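Local coordinates for pngf-ii (Elizabethkingia meningoseptica, PDB 4R4X), which probably removes N-linked glycans from glycoproteins by hydrolysing the bond between the glycan and its asparagine, as a bacterial peptide:N-glycosidase of the PNGase F family, at residues Val234-Arg247 and Leu299-Phe311. Residues are numbered along the deposited sequence; the frame is centred on the assembly and turned at random.
Sequences VELKQKSNGDAYDR and LMRFFTPFGIGHF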
loop_
_atom_site.group_PDB
_atom_site.type_symbol
_atom_site.label_atom_id
_atom_site.label_comp_id
_atom_site.label_asym_id
_atom_site.label_seq_id
_atom_site.Cartn_x
_atom_site.Cartn_y
_atom_site.Cartn_z
ATOM N N VAL A 234 -4.160 0.567 0.784
ATOM C CA VAL A 234 -4.903 0.766 -0.435
ATOM C C VAL A 234 -4.177 1.814 -1.232
ATOM O O VAL A 234 -3.786 2.840 -0.668
ATOM C CB VAL A 234 -6.364 1.179 -0.166
ATOM C CG1 VAL A 234 -6.461 2.425 0.717
ATOM C CG2 VAL A 234 -7.105 1.384 -1.473
ATOM N N GLU A 235 -3.983 1.542 -2.526
ATOM C CA GLU A 235 -3.261 2.457 -3.424
ATOM C C GLU A 235 -4.036 2.804 -4.689
ATOM O O GLU A 235 -4.468 1.927 -5.443
ATOM C CB GLU A 235 -1.897 1.898 -3.812
ATOM C CG GLU A 235 -1.022 2.907 -4.580
ATOM C CD GLU A 235 0.413 2.411 -4.753
ATOM O OE1 GLU A 235 1.359 3.200 -4.586
ATOM O OE2 GLU A 235 0.602 1.219 -5.069
ATOM N N LEU A 236 -4.188 4.106 -4.921
ATOM C CA LEU A 236 -4.905 4.630 -6.066
ATOM C C LEU A 236 -3.971 5.535 -6.859
ATOM O O LEU A 236 -3.179 6.301 -6.264
ATOM C CB LEU A 236 -6.133 5.425 -5.596
ATOM C CG LEU A 236 -6.991 5.965 -6.759
ATOM C CD1 LEU A 236 -8.471 5.756 -6.529
ATOM C CD2 LEU A 236 -6.699 7.417 -7.026
ATOM N N LYS A 237 -4.057 5.445 -8.184
ATOM C CA LYS A 237 -3.324 6.342 -9.074
ATOM C C LYS A 237 -4.360 7.033 -9.939
ATOM O O LYS A 237 -5.326 6.417 -10.351
ATOM C CB LYS A 237 -2.338 5.570 -9.965
ATOM C CG LYS A 237 -1.350 4.661 -9.273
ATOM C CD LYS A 237 -0.388 5.394 -8.349
ATOM C CE LYS A 237 0.604 4.410 -7.711
ATOM N NZ LYS A 237 1.505 3.801 -8.736
ATOM N N GLN A 238 -4.196 8.320 -10.185
ATOM C CA GLN A 238 -5.233 9.118 -10.851
ATOM C C GLN A 238 -4.617 10.101 -11.835
ATOM O O GLN A 238 -3.523 10.581 -11.616
ATOM C CB GLN A 238 -6.040 9.892 -9.798
ATOM C CG GLN A 238 -7.032 10.925 -10.308
ATOM C CD GLN A 238 -6.434 12.302 -10.570
ATOM O OE1 GLN A 238 -5.428 12.686 -9.984
ATOM N NE2 GLN A 238 -7.070 13.059 -11.438
ATOM N N LYS A 239 -5.345 10.394 -12.910
ATOM C CA LYS A 239 -5.099 11.557 -13.745
ATOM C C LYS A 239 -6.389 12.043 -14.369
ATOM O O LYS A 239 -7.388 11.320 -14.395
ATOM C CB LYS A 239 -4.093 11.238 -14.847
ATOM C CG LYS A 239 -4.651 10.397 -15.982
ATOM C CD LYS A 239 -3.528 10.067 -16.955
ATOM C CE LYS A 239 -3.929 9.014 -17.968
ATOM N NZ LYS A 239 -4.554 9.626 -19.169
ATOM N N SER A 240 -6.353 13.275 -14.864
ATOM C CA SER A 240 -7.453 13.848 -15.621
ATOM C C SER A 240 -7.432 13.345 -17.055
ATOM O O SER A 240 -6.368 13.265 -17.664
ATOM C CB SER A 240 -7.398 15.385 -15.648
ATOM O OG SER A 240 -8.388 15.930 -16.523
ATOM N N ASN A 241 -8.622 13.019 -17.563
ATOM C CA ASN A 241 -8.878 12.780 -18.981
ATOM C C ASN A 241 -9.729 13.888 -19.582
ATOM O O ASN A 241 -10.466 13.653 -20.551
ATOM C CB ASN A 241 -9.632 11.450 -19.183
ATOM C CG ASN A 241 -8.731 10.235 -19.130
ATOM O OD1 ASN A 241 -7.523 10.315 -18.910
ATOM N ND2 ASN A 241 -9.326 9.086 -19.339
ATOM N N GLY A 242 -9.678 15.080 -18.998
ATOM C CA GLY A 242 -10.479 16.182 -19.487
ATOM C C GLY A 242 -10.965 17.133 -18.424
ATOM O O GLY A 242 -11.067 18.327 -18.673
ATOM N N ASP A 243 -11.279 16.619 -17.239
ATOM C CA ASP A 243 -11.810 17.452 -16.171
ATOM C C ASP A 243 -10.691 18.354 -15.641
ATOM O O ASP A 243 -9.611 17.873 -15.343
ATOM C CB ASP A 243 -12.369 16.546 -15.062
ATOM C CG ASP A 243 -13.079 17.312 -13.946
ATOM O OD1 ASP A 243 -13.291 18.534 -14.064
ATOM O OD2 ASP A 243 -13.430 16.670 -12.923
ATOM N N ALA A 244 -10.954 19.648 -15.514
ATOM C CA ALA A 244 -9.966 20.611 -15.035
ATOM C C ALA A 244 -9.941 20.792 -13.508
ATOM O O ALA A 244 -9.016 21.404 -12.986
ATOM C CB ALA A 244 -10.214 21.965 -15.681
ATOM N N TYR A 245 -10.950 20.284 -12.806
ATOM C CA TYR A 245 -11.210 20.709 -11.430
ATOM C C TYR A 245 -10.710 19.790 -10.331
ATOM O O TYR A 245 -10.353 18.640 -10.570
ATOM C CB TYR A 245 -12.707 20.993 -11.263
ATOM C CG TYR A 245 -13.167 22.143 -12.119
ATOM C CD1 TYR A 245 -12.966 23.453 -11.715
ATOM C CD2 TYR A 245 -13.784 21.922 -13.346
ATOM C CE1 TYR A 245 -13.379 24.521 -12.499
ATOM C CE2 TYR A 245 -14.201 22.979 -14.145
ATOM C CZ TYR A 245 -13.993 24.275 -13.716
ATOM O OH TYR A 245 -14.412 25.323 -14.492
ATOM N N ASP A 246 -10.671 20.351 -9.119
ATOM C CA ASP A 246 -10.216 19.655 -7.912
ATOM C C ASP A 246 -11.408 18.959 -7.228
ATOM O O ASP A 246 -12.163 19.566 -6.441
ATOM C CB ASP A 246 -9.480 20.594 -6.941
ATOM C CG ASP A 246 -10.309 21.797 -6.489
ATOM O OD1 ASP A 246 -11.163 22.290 -7.258
ATOM O OD2 ASP A 246 -10.089 22.268 -5.331
ATOM N N ARG A 247 -11.556 17.675 -7.524
ATOM C CA ARG A 247 -12.790 16.966 -7.204
ATOM C C ARG A 247 -12.670 16.147 -5.930
ATOM O O ARG A 247 -11.598 15.679 -5.582
ATOM C CB ARG A 247 -13.178 16.010 -8.336
ATOM C CG ARG A 247 -13.332 16.670 -9.685
ATOM C CD ARG A 247 -14.367 17.797 -9.706
ATOM N NE ARG A 247 -14.739 18.098 -11.093
ATOM C CZ ARG A 247 -15.703 18.943 -11.447
ATOM N NH1 ARG A 247 -16.408 19.587 -10.530
ATOM N NH2 ARG A 247 -15.964 19.140 -12.736
ATOM N N LEU A 299 -12.564 3.981 2.724
ATOM C CA LEU A 299 -11.182 3.502 2.910
ATOM C C LEU A 299 -10.193 4.667 2.863
ATOM O O LEU A 299 -9.258 4.710 3.652
ATOM C CB LEU A 299 -10.780 2.483 1.843
ATOM C CG LEU A 299 -11.588 1.194 1.737
ATOM C CD1 LEU A 299 -10.856 0.227 0.796
ATOM C CD2 LEU A 299 -11.772 0.557 3.126
HETATM N N MSE A 300 -10.424 5.602 1.946
HETATM C CA MSE A 300 -9.494 6.715 1.665
HETATM C C MSE A 300 -10.297 7.853 1.098
HETATM O O MSE A 300 -10.979 7.682 0.099
HETATM C CB MSE A 300 -8.426 6.298 0.630
HETATM C CG MSE A 300 -7.504 7.443 0.182
HETATM SE SE MSE A 300 -6.833 7.203 -1.670
HETATM C CE MSE A 300 -6.480 5.268 -1.642
ATOM N N ARG A 301 -10.234 9.029 1.736
ATOM C CA ARG A 301 -10.814 10.249 1.209
ATOM C C ARG A 301 -9.674 11.031 0.571
ATOM O O ARG A 301 -8.617 11.233 1.201
ATOM C CB ARG A 301 -11.486 11.068 2.327
ATOM C CG ARG A 301 -11.915 12.486 1.935
ATOM C CD ARG A 301 -13.405 12.702 1.750
ATOM N NE ARG A 301 -14.221 12.220 2.867
ATOM C CZ ARG A 301 -14.600 12.897 3.956
ATOM N NH1 ARG A 301 -14.240 14.156 4.172
ATOM N NH2 ARG A 301 -15.332 12.272 4.882
ATOM N N PHE A 302 -9.860 11.427 -0.693
ATOM C CA PHE A 302 -8.817 12.111 -1.440
ATOM C C PHE A 302 -9.431 13.206 -2.295
ATOM O O PHE A 302 -10.645 13.226 -2.552
ATOM C CB PHE A 302 -7.979 11.138 -2.308
ATOM C CG PHE A 302 -8.737 10.509 -3.457
ATOM C CD1 PHE A 302 -9.542 9.383 -3.255
ATOM C CD2 PHE A 302 -8.633 11.023 -4.753
ATOM C CE1 PHE A 302 -10.248 8.810 -4.308
ATOM C CE2 PHE A 302 -9.343 10.453 -5.813
ATOM C CZ PHE A 302 -10.147 9.344 -5.596
ATOM N N PHE A 303 -8.583 14.133 -2.728
ATOM C CA PHE A 303 -9.033 15.191 -3.604
ATOM C C PHE A 303 -8.155 15.210 -4.821
ATOM O O PHE A 303 -6.941 15.181 -4.689
ATOM C CB PHE A 303 -9.033 16.504 -2.848
ATOM C CG PHE A 303 -10.063 16.525 -1.768
ATOM C CD1 PHE A 303 -9.799 15.947 -0.542
ATOM C CD2 PHE A 303 -11.339 16.974 -2.042
ATOM C CE1 PHE A 303 -10.781 15.851 0.434
ATOM C CE2 PHE A 303 -12.327 16.923 -1.060
ATOM C CZ PHE A 303 -12.055 16.335 0.174
ATOM N N THR A 304 -8.757 15.246 -6.004
ATOM C CA THR A 304 -7.953 15.333 -7.240
ATOM C C THR A 304 -7.298 16.699 -7.344
ATOM O O THR A 304 -7.821 17.707 -6.845
ATOM C CB THR A 304 -8.724 15.047 -8.547
ATOM O OG1 THR A 304 -9.584 16.150 -8.875
ATOM C CG2 THR A 304 -9.517 13.771 -8.464
ATOM N N PRO A 305 -6.120 16.740 -7.964
ATOM C CA PRO A 305 -5.562 18.016 -8.275
ATOM C C PRO A 305 -6.313 18.633 -9.459
ATOM O O PRO A 305 -7.239 18.030 -9.962
ATOM C CB PRO A 305 -4.106 17.672 -8.574
ATOM C CG PRO A 305 -4.177 16.332 -9.199
ATOM C CD PRO A 305 -5.293 15.636 -8.481
ATOM N N PHE A 306 -5.963 19.852 -9.836
ATOM C CA PHE A 306 -6.559 20.505 -10.991
ATOM C C PHE A 306 -5.923 20.022 -12.303
ATOM O O PHE A 306 -4.822 20.441 -12.651
ATOM C CB PHE A 306 -6.346 21.995 -10.894
ATOM C CG PHE A 306 -7.148 22.692 -9.828
ATOM C CD1 PHE A 306 -8.401 23.229 -10.117
ATOM C CD2 PHE A 306 -6.611 22.915 -8.576
ATOM C CE1 PHE A 306 -9.100 23.954 -9.160
ATOM C CE2 PHE A 306 -7.314 23.608 -7.614
ATOM C CZ PHE A 306 -8.558 24.129 -7.902
ATOM N N GLY A 307 -6.593 19.106 -12.982
ATOM C CA GLY A 307 -6.317 18.755 -14.387
ATOM C C GLY A 307 -5.022 18.059 -14.743
ATOM O O GLY A 307 -4.486 18.220 -15.872
ATOM N N ILE A 308 -4.517 17.257 -13.824
ATOM C CA ILE A 308 -3.219 16.621 -14.031
ATOM C C ILE A 308 -3.189 15.648 -15.216
ATOM O O ILE A 308 -4.108 14.852 -15.433
ATOM C CB ILE A 308 -2.715 15.915 -12.766
ATOM C CG1 ILE A 308 -1.206 15.661 -12.875
ATOM C CG2 ILE A 308 -3.470 14.600 -12.532
ATOM C CD1 ILE A 308 -0.592 15.184 -11.589
ATOM N N GLY A 309 -2.119 15.750 -15.983
ATOM C CA GLY A 309 -1.927 14.920 -17.145
ATOM C C GLY A 309 -2.529 15.596 -18.344
ATOM O O GLY A 309 -1.798 16.103 -19.195
ATOM N N HIS A 310 -3.855 15.662 -18.376
ATOM C CA HIS A 310 -4.569 16.212 -19.532
ATOM C C HIS A 310 -4.159 17.637 -19.889
ATOM O O HIS A 310 -3.957 17.962 -21.064
ATOM C CB HIS A 310 -6.069 16.160 -19.324
ATOM C CG HIS A 310 -6.855 16.535 -20.543
ATOM N ND1 HIS A 310 -7.143 15.635 -21.549
ATOM C CD2 HIS A 310 -7.404 17.714 -20.920
ATOM C CE1 HIS A 310 -7.834 16.248 -22.497
ATOM N NE2 HIS A 310 -8.019 17.504 -22.129
ATOM N N PHE A 311 -4.042 18.488 -18.883
ATOM C CA PHE A 311 -3.704 19.865 -19.124
ATOM C C PHE A 311 -2.197 20.204 -19.111
ATOM O O PHE A 311 -1.855 21.363 -19.253
ATOM C CB PHE A 311 -4.451 20.733 -18.100
ATOM C CG PHE A 311 -5.933 20.763 -18.325
ATOM C CD1 PHE A 311 -6.744 19.768 -17.834
ATOM C CD2 PHE A 311 -6.515 21.788 -19.063
ATOM C CE1 PHE A 311 -8.118 19.785 -18.068
ATOM C CE2 PHE A 311 -7.884 21.821 -19.304
ATOM C CZ PHE A 311 -8.691 20.812 -18.796
HETATM O O HOH W 1 -6.723 15.959 -11.878
HETATM O O HOH W 2 -9.079 17.522 -12.606
#
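D246 lies alongside the F306 ring, its CB 3.8 Å from the ring centroid and only 12° off the normal, and its carboxylate is stacked on the ring with the planes 20° apart. At the far end of the contact, CA of G242 sits 3.7 Å from the centroid of the H310 ring, directly over its face, while F311 turns its edge to G242 O and packs CZ against A244 CB. Beside the G242-H310 contact, S240 N bonds to I308 O at 2.8 Å. On the strand side of D246, R247 and T304 exchange two bonds: R247 N gives a nearly straight one of 2.8 Å to T304 OG1, a hydroxyl placed between backbone N and carbonyl carbon (chi1 74°), and T304 N returns one to R247 O. The side chain of R247 turns back to D243 and grips it side-on, with NE in plane on the syn lone pair of OD2 (2.7 Å); H358 also bonds to OD2. Q238 crosses T304 at about a right angle; OE1 bonds to T326, and NE2 to H358 and a water shared with P305 O and I308 N. Toward the start of the two strands, L236 leans over the rim of one F302 face with CD2. Strands 231-240 and 297-303 thus pack face to face from separate antiparallel sheets, consistent with the jelly-roll beta-sandwich of PNGase F-type N-terminal domains.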